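Local coordinates for protein amino Transferase (Eubacterium rectale, PDB 3ELE) that probably transfers amino groups between amino acids and keto acids, using bound pyridoxal-5'-phosphate as cofactor, at residues A347-A352 with G369-S374. Residues are numbered along the deposited sequence; the frame is centred on the assembly and turned at random.
Sequences AFCEKA and GWVRIS
With CG anti to the backbone N (chi1 174°), F348 directs its ring at the strand, while C349, one residue on, keeps SG beside its N (chi1 -70°), and the two side chains leave the helix to meet the same methyl of the strand, CG1 of V371. This methyl lies 3.7 Å from SG of C349. It also approaches the F348 ring at its rim and in the ring plane, with CG1 of V371 3.8 Å from CD2 of F348. The phenyl and valine side chains cross at about a right angle. No hydrogen bond joins the two segments, so the small interface, 104 Å² in all, is apolar packing. Around it, F348 also touches I392 of helix 379-396, and V371 packs on V338 of the adjoining strand 335-339, with which it shares backbone hydrogen bonding. A polar link lies close by, where the carbonyl O of W370 is hydrogen-bonded to OG of S345, the first residue of helix 345-353. The contact packs helix 345-353 against strand 370-374, an inner strand of an antiparallel sheet, a helix-on-sheet layer consistent with the small domain of fold-type I PLP-dependent aminotransferases.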
loop_
_atom_site.group_PDB
_atom_site.type_symbol
_atom_site.label_atom_id
_atom_site.label_comp_id
_atom_site.label_asym_id
_atom_site.label_seq_id
_atom_site.Cartn_x
_atom_site.Cartn_y
_atom_site.Cartn_z
ATOM N N ALA A 347 10.407 15.876 31.404
ATOM C CA ALA A 347 10.298 17.010 32.318
ATOM C C ALA A 347 10.836 18.280 31.646
ATOM O O ALA A 347 10.244 19.358 31.787
ATOM C CB ALA A 347 11.041 16.726 33.618
ATOM N N PHE A 348 11.941 18.149 30.907
ATOM C CA PHE A 348 12.488 19.260 30.113
ATOM C C PHE A 348 11.526 19.723 28.997
ATOM O O PHE A 348 11.369 20.932 28.804
ATOM C CB PHE A 348 13.864 18.913 29.535
ATOM C CG PHE A 348 14.407 19.956 28.586
ATOM C CD1 PHE A 348 14.752 21.215 29.052
ATOM C CD2 PHE A 348 14.577 19.674 27.229
ATOM C CE1 PHE A 348 15.246 22.207 28.168
ATOM C CE2 PHE A 348 15.085 20.636 26.353
ATOM C CZ PHE A 348 15.419 21.905 26.825
ATOM N N CYS A 349 10.899 18.780 28.283
ATOM C CA CYS A 349 9.920 19.122 27.230
ATOM C C CYS A 349 8.683 19.822 27.784
ATOM O O CYS A 349 8.085 20.614 27.060
ATOM C CB CYS A 349 9.516 17.915 26.387
ATOM S SG CYS A 349 10.856 17.398 25.374
ATOM N N GLU A 350 8.305 19.510 29.034
ATOM C CA GLU A 350 7.223 20.205 29.744
ATOM C C GLU A 350 7.613 21.641 30.055
ATOM O O GLU A 350 6.785 22.528 29.892
ATOM C CB GLU A 350 6.800 19.493 31.050
ATOM C CG GLU A 350 5.995 18.197 30.856
ATOM C CD GLU A 350 4.612 18.408 30.222
ATOM O OE1 GLU A 350 4.096 19.554 30.187
ATOM O OE2 GLU A 350 4.026 17.410 29.761
ATOM N N LYS A 351 8.853 21.858 30.511
ATOM C CA LYS A 351 9.365 23.218 30.760
ATOM C C LYS A 351 9.429 24.050 29.459
ATOM O O LYS A 351 9.115 25.240 29.466
ATOM C CB LYS A 351 10.731 23.184 31.453
ATOM C CG LYS A 351 10.718 22.652 32.892
ATOM C CD LYS A 351 9.981 23.585 33.818
ATOM C CE LYS A 351 10.081 23.182 35.282
ATOM N NZ LYS A 351 9.317 24.180 36.114
ATOM N N ALA A 352 9.827 23.411 28.357
ATOM C CA ALA A 352 9.824 24.037 27.028
ATOM C C ALA A 352 8.395 24.447 26.691
ATOM O O ALA A 352 8.161 25.582 26.293
ATOM C CB ALA A 352 10.353 23.063 25.974
ATOM N N GLY A 369 17.516 11.827 27.879
ATOM C CA GLY A 369 18.369 12.992 28.088
ATOM C C GLY A 369 18.540 13.933 26.906
ATOM O O GLY A 369 19.177 14.970 27.058
ATOM N N TRP A 370 17.971 13.582 25.747
ATOM C CA TRP A 370 18.057 14.372 24.510
ATOM C C TRP A 370 16.668 14.680 23.996
ATOM O O TRP A 370 15.676 14.144 24.489
ATOM C CB TRP A 370 18.823 13.593 23.436
ATOM C CG TRP A 370 20.269 13.416 23.730
ATOM C CD1 TRP A 370 20.809 12.562 24.635
ATOM C CD2 TRP A 370 21.375 14.131 23.140
ATOM N NE1 TRP A 370 22.166 12.682 24.643
ATOM C CE2 TRP A 370 22.552 13.621 23.726
ATOM C CE3 TRP A 370 21.483 15.133 22.152
ATOM C CZ2 TRP A 370 23.846 14.083 23.376
ATOM C CZ3 TRP A 370 22.766 15.602 21.794
ATOM C CH2 TRP A 370 23.934 15.064 22.406
ATOM N N VAL A 371 16.599 15.605 23.045
ATOM C CA VAL A 371 15.349 15.952 22.375
ATOM C C VAL A 371 15.584 16.139 20.879
ATOM O O VAL A 371 16.707 16.407 20.453
ATOM C CB VAL A 371 14.711 17.230 22.944
ATOM C CG1 VAL A 371 14.381 17.052 24.425
ATOM C CG2 VAL A 371 15.614 18.485 22.691
ATOM N N ARG A 372 14.517 15.984 20.106
ATOM C CA ARG A 372 14.535 16.182 18.672
ATOM C C ARG A 372 13.743 17.452 18.366
ATOM O O ARG A 372 12.568 17.573 18.751
ATOM C CB ARG A 372 13.899 15.010 17.932
ATOM C CG ARG A 372 14.034 15.178 16.407
ATOM C CD ARG A 372 13.209 14.207 15.638
ATOM N NE ARG A 372 11.796 14.562 15.613
ATOM C CZ ARG A 372 10.865 13.937 14.881
ATOM N NH1 ARG A 372 11.165 12.904 14.124
ATOM N NH2 ARG A 372 9.605 14.347 14.931
ATOM N N ILE A 373 14.389 18.359 17.636
ATOM C CA ILE A 373 13.809 19.632 17.193
ATOM C C ILE A 373 13.821 19.581 15.650
ATOM O O ILE A 373 14.879 19.583 15.034
ATOM C CB ILE A 373 14.668 20.830 17.707
ATOM C CG1 ILE A 373 14.885 20.752 19.227
ATOM C CG2 ILE A 373 14.041 22.145 17.309
ATOM C CD1 ILE A 373 15.547 21.974 19.877
ATOM N N SER A 374 12.651 19.471 15.027
ATOM C CA SER A 374 12.554 19.422 13.567
ATOM C C SER A 374 12.723 20.842 13.049
ATOM O O SER A 374 12.205 21.780 13.678
ATOM C CB SER A 374 11.196 18.867 13.119
ATOM O OG SER A 374 10.942 17.601 13.690
#